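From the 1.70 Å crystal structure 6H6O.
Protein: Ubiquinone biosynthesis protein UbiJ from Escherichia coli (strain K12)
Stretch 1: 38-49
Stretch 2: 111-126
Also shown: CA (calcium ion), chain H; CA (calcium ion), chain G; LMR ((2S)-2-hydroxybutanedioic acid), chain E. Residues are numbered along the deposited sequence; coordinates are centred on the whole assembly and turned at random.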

# COMPACT_ATOMS: atom_id res chain seq x y z
N THR A 38 -10.86 -23.99 4.82
CA THR A 38 -10.23 -25.02 3.96
C THR A 38 -9.29 -24.42 2.92
O THR A 38 -8.27 -25.04 2.57
CB THR A 38 -11.24 -25.96 3.33
OG1 THR A 38 -12.05 -25.21 2.44
CG2 THR A 38 -12.09 -26.71 4.37
N ALA A 39 -9.60 -23.20 2.43
CA ALA A 39 -8.76 -22.50 1.47
C ALA A 39 -7.48 -22.01 2.16
O ALA A 39 -6.40 -22.11 1.59
CB ALA A 39 -9.52 -21.33 0.87
N ARG A 40 -7.58 -21.52 3.41
CA ARG A 40 -6.38 -21.07 4.16
C ARG A 40 -5.47 -22.24 4.51
O ARG A 40 -4.25 -22.06 4.53
CB ARG A 40 -6.76 -20.32 5.43
CG ARG A 40 -7.38 -18.96 5.14
CD ARG A 40 -7.57 -18.10 6.38
NE ARG A 40 -8.31 -18.80 7.43
CZ ARG A 40 -9.58 -18.57 7.77
NH1 ARG A 40 -10.27 -17.61 7.15
NH2 ARG A 40 -10.15 -19.27 8.72
N SER A 41 -6.05 -23.45 4.75
CA SER A 41 -5.26 -24.64 5.15
C SER A 41 -4.15 -24.97 4.16
O SER A 41 -3.09 -25.44 4.58
CB SER A 41 -6.16 -25.85 5.38
OG SER A 41 -6.53 -26.44 4.14
N ARG A 42 -4.38 -24.69 2.86
CA ARG A 42 -3.41 -24.92 1.79
C ARG A 42 -2.12 -24.09 1.96
O ARG A 42 -1.10 -24.43 1.38
CB ARG A 42 -4.06 -24.60 0.43
CG ARG A 42 -5.17 -25.59 0.04
CD ARG A 42 -5.56 -25.51 -1.42
NE ARG A 42 -6.28 -24.27 -1.72
CZ ARG A 42 -7.46 -24.20 -2.32
NH1 ARG A 42 -8.09 -25.31 -2.71
NH2 ARG A 42 -8.03 -23.02 -2.55
N LEU A 43 -2.17 -22.99 2.73
CA LEU A 43 -1.04 -22.07 2.96
C LEU A 43 -0.40 -22.24 4.34
O LEU A 43 0.59 -21.56 4.62
CB LEU A 43 -1.51 -20.61 2.79
CG LEU A 43 -1.90 -20.20 1.37
CD1 LEU A 43 -2.69 -18.88 1.38
CD2 LEU A 43 -0.68 -20.06 0.46
N LEU A 44 -0.95 -23.10 5.20
CA LEU A 44 -0.42 -23.24 6.58
C LEU A 44 1.06 -23.55 6.61
O LEU A 44 1.52 -24.46 5.93
CB LEU A 44 -1.21 -24.24 7.43
CG LEU A 44 -2.70 -23.93 7.65
CD1 LEU A 44 -3.37 -25.00 8.47
CD2 LEU A 44 -2.91 -22.53 8.20
N GLY A 45 1.79 -22.73 7.34
CA GLY A 45 3.24 -22.86 7.48
C GLY A 45 4.06 -22.30 6.35
O GLY A 45 5.30 -22.28 6.43
N LYS A 46 3.41 -21.79 5.30
CA LYS A 46 4.13 -21.24 4.15
C LYS A 46 4.70 -19.85 4.40
O LYS A 46 4.10 -19.03 5.13
CB LYS A 46 3.27 -21.25 2.87
CG LYS A 46 2.83 -22.68 2.44
CD LYS A 46 4.00 -23.61 2.06
CE LYS A 46 3.46 -24.95 1.58
NZ LYS A 46 4.56 -25.93 1.36
N VAL A 47 5.87 -19.60 3.82
CA VAL A 47 6.57 -18.30 3.80
C VAL A 47 6.57 -17.80 2.34
O VAL A 47 7.21 -18.41 1.47
CB VAL A 47 8.00 -18.36 4.37
CG1 VAL A 47 8.63 -16.96 4.37
CG2 VAL A 47 8.03 -18.98 5.76
N LEU A 48 5.85 -16.69 2.07
CA LEU A 48 5.77 -16.10 0.74
C LEU A 48 6.49 -14.76 0.75
O LEU A 48 6.08 -13.85 1.47
CB LEU A 48 4.30 -15.92 0.33
CG LEU A 48 3.99 -15.17 -1.00
CD1 LEU A 48 4.64 -15.89 -2.22
CD2 LEU A 48 2.47 -15.04 -1.23
N ARG A 49 7.58 -14.65 -0.03
CA ARG A 49 8.36 -13.41 -0.15
C ARG A 49 7.88 -12.63 -1.37
O ARG A 49 7.81 -13.17 -2.46
CB ARG A 49 9.86 -13.72 -0.25
CG ARG A 49 10.74 -12.49 -0.06
CD ARG A 49 12.20 -12.86 0.15
NE ARG A 49 12.97 -11.66 0.51
CZ ARG A 49 13.67 -11.51 1.63
NH1 ARG A 49 13.76 -12.50 2.51
NH2 ARG A 49 14.30 -10.36 1.87
CA CA H . -11.65 -12.54 -8.16
CA CA G . -15.17 -11.70 2.14
C1 LMR E . 12.95 -23.87 -0.53
O1A LMR E . 14.08 -24.27 -0.67
O1B LMR E . 12.58 -22.63 -0.76
C2 LMR E . 11.82 -24.76 -0.04
O2 LMR E . 10.90 -24.05 0.78
C3 LMR E . 11.08 -25.43 -1.19
C4 LMR E . 10.15 -24.51 -1.93
O4A LMR E . 8.93 -24.49 -1.44
O4B LMR E . 10.49 -23.88 -2.91
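Stretch 2 (111-126) GDIQVVQNFVALADLA

Stretch 2 packs as a helix against the end of a helix, the turns and strand residue Leu48 of stretch 1, an apolar contact edged by water bridges, with no direct hydrogen bond between the two and 687 Å² buried in all. Asp112 caps the helix, its OD1 accepting from Gln114 N at 3.1 Å, and regular i to i+4 bonds such as Asn118 N to Gln114 O (2.8 Å) carry it on to Ala126. Stretch 1 has a type I turn, Ser41 to Leu44, and a type II turn, Leu43 to Lys46, where Gly45 has phi 81°. The register runs antiparallel: the nearest CA pairs are Ala39 with Leu122 (5.6 Å), Arg42 with Asn118 (6.5 Å) and Leu43 with Val115 (6.6 Å). Leu43 is central: its CD1 lies 3.7 Å from Leu122 CD2, and its CD2 is 3.4 Å from Val115 O. Ala39 CB meets Leu122 CD1 and Leu125 CD1, each at 3.9 Å, while Leu48 CD2 sits over one face of the Phe119 ring, 4.2 Å from CG. Water 1 links Ala39 O (2.7 Å) and Arg42 NE (2.8 Å) to Asn118 O (2.9 Å). Lys46 NZ and Asp112 OD2, 4.3 Å apart, are too distant for a salt bridge; water 3 joins them.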

# COMPACT_ATOMS: atom_id res chain seq x y z
N GLY A 111 10.73 -20.64 -6.62
CA GLY A 111 10.28 -21.60 -5.62
C GLY A 111 8.99 -22.28 -5.99
O GLY A 111 8.75 -22.57 -7.16
N ASP A 112 8.14 -22.56 -4.99
CA ASP A 112 6.91 -23.31 -5.17
C ASP A 112 5.76 -22.46 -5.74
O ASP A 112 5.10 -21.72 -5.02
CB ASP A 112 6.50 -24.01 -3.85
CG ASP A 112 5.26 -24.88 -3.93
OD1 ASP A 112 4.82 -25.20 -5.06
OD2 ASP A 112 4.75 -25.28 -2.86
N ILE A 113 5.47 -22.65 -7.04
CA ILE A 113 4.38 -21.93 -7.73
C ILE A 113 2.99 -22.15 -7.04
O ILE A 113 2.15 -21.26 -7.08
CB ILE A 113 4.35 -22.28 -9.26
CG1 ILE A 113 3.51 -21.24 -10.05
CG2 ILE A 113 3.89 -23.74 -9.51
CD1 ILE A 113 3.55 -21.38 -11.60
N GLN A 114 2.79 -23.31 -6.38
CA GLN A 114 1.54 -23.66 -5.70
C GLN A 114 1.18 -22.67 -4.60
O GLN A 114 0.01 -22.38 -4.42
CB GLN A 114 1.56 -25.10 -5.16
CG GLN A 114 1.61 -26.15 -6.27
CD GLN A 114 1.50 -27.56 -5.73
OE1 GLN A 114 2.44 -28.12 -5.16
NE2 GLN A 114 0.34 -28.16 -5.93
N VAL A 115 2.19 -22.11 -3.91
CA VAL A 115 1.98 -21.12 -2.83
C VAL A 115 1.25 -19.89 -3.36
O VAL A 115 0.21 -19.52 -2.81
CB VAL A 115 3.32 -20.78 -2.08
CG1 VAL A 115 3.12 -19.64 -1.08
CG2 VAL A 115 3.88 -22.02 -1.37
N VAL A 116 1.76 -19.27 -4.44
CA VAL A 116 1.11 -18.08 -5.02
C VAL A 116 -0.25 -18.47 -5.66
O VAL A 116 -1.21 -17.71 -5.53
CB VAL A 116 2.04 -17.25 -5.95
CG1 VAL A 116 2.45 -18.03 -7.20
CG2 VAL A 116 1.40 -15.90 -6.30
N GLN A 117 -0.35 -19.65 -6.29
CA GLN A 117 -1.64 -20.11 -6.85
C GLN A 117 -2.69 -20.22 -5.73
O GLN A 117 -3.82 -19.75 -5.89
CB GLN A 117 -1.49 -21.47 -7.56
CG GLN A 117 -0.74 -21.37 -8.89
CD GLN A 117 -0.37 -22.73 -9.44
OE1 GLN A 117 -0.40 -23.75 -8.75
NE2 GLN A 117 0.02 -22.78 -10.70
N ASN A 118 -2.29 -20.79 -4.57
CA ASN A 118 -3.19 -20.96 -3.41
C ASN A 118 -3.53 -19.62 -2.78
O ASN A 118 -4.66 -19.41 -2.37
CB ASN A 118 -2.61 -21.94 -2.38
CG ASN A 118 -2.58 -23.36 -2.92
OD1 ASN A 118 -3.36 -23.73 -3.79
ND2 ASN A 118 -1.72 -24.20 -2.39
N PHE A 119 -2.57 -18.69 -2.76
CA PHE A 119 -2.80 -17.35 -2.24
C PHE A 119 -3.88 -16.60 -3.08
O PHE A 119 -4.84 -16.05 -2.53
CB PHE A 119 -1.49 -16.56 -2.15
CG PHE A 119 -1.68 -15.17 -1.60
CD1 PHE A 119 -2.00 -14.97 -0.25
CD2 PHE A 119 -1.63 -14.07 -2.43
CE1 PHE A 119 -2.20 -13.68 0.26
CE2 PHE A 119 -1.86 -12.78 -1.92
CZ PHE A 119 -2.11 -12.60 -0.57
N VAL A 120 -3.71 -16.62 -4.42
CA VAL A 120 -4.63 -16.00 -5.39
C VAL A 120 -6.03 -16.67 -5.29
O VAL A 120 -7.05 -15.97 -5.25
CB VAL A 120 -4.00 -16.00 -6.82
CG1 VAL A 120 -5.01 -15.57 -7.90
CG2 VAL A 120 -2.73 -15.13 -6.86
N ALA A 121 -6.07 -18.02 -5.19
CA ALA A 121 -7.31 -18.79 -5.02
C ALA A 121 -8.01 -18.35 -3.72
O ALA A 121 -9.22 -18.15 -3.72
CB ALA A 121 -7.00 -20.28 -4.98
N LEU A 122 -7.25 -18.18 -2.61
CA LEU A 122 -7.78 -17.71 -1.33
C LEU A 122 -8.36 -16.30 -1.46
O LEU A 122 -9.49 -16.08 -1.01
CB LEU A 122 -6.72 -17.78 -0.19
CG LEU A 122 -7.07 -17.11 1.16
CD1 LEU A 122 -8.34 -17.70 1.79
CD2 LEU A 122 -5.89 -17.18 2.12
N ALA A 123 -7.62 -15.35 -2.09
CA ALA A 123 -8.12 -13.98 -2.28
C ALA A 123 -9.42 -13.98 -3.12
O ALA A 123 -10.35 -13.22 -2.82
CB ALA A 123 -7.05 -13.11 -2.93
N ASP A 124 -9.47 -14.85 -4.16
CA ASP A 124 -10.65 -14.99 -5.03
C ASP A 124 -11.86 -15.47 -4.19
O ASP A 124 -12.93 -14.87 -4.26
CB ASP A 124 -10.36 -15.98 -6.17
CG ASP A 124 -11.36 -15.95 -7.32
OD1 ASP A 124 -12.20 -15.02 -7.35
OD2 ASP A 124 -11.29 -16.84 -8.20
N LEU A 125 -11.64 -16.46 -3.30
CA LEU A 125 -12.71 -16.98 -2.45
C LEU A 125 -13.10 -15.98 -1.37
O LEU A 125 -14.27 -15.94 -0.98
CB LEU A 125 -12.33 -18.33 -1.86
CG LEU A 125 -12.30 -19.49 -2.90
CD1 LEU A 125 -11.65 -20.72 -2.32
CD2 LEU A 125 -13.71 -19.84 -3.41
N ALA A 126 -12.14 -15.14 -0.92
CA ALA A 126 -12.41 -14.10 0.09
C ALA A 126 -13.33 -13.00 -0.44
O ALA A 126 -14.07 -12.38 0.33
CB ALA A 126 -11.10 -13.52 0.64
O HOH W 1 -6.10 -21.59 -1.08
O HOH W 2 0.40 -23.59 -0.76
O HOH W 3 6.12 -24.71 -0.54
O HOH W 4 -15.82 -9.80 1.03
O HOH W 5 -13.23 -10.80 3.20
O HOH W 6 -14.54 -13.59 3.35
O HOH W 7 -9.74 -11.92 -6.53
O HOH W 8 -14.02 -13.33 -8.77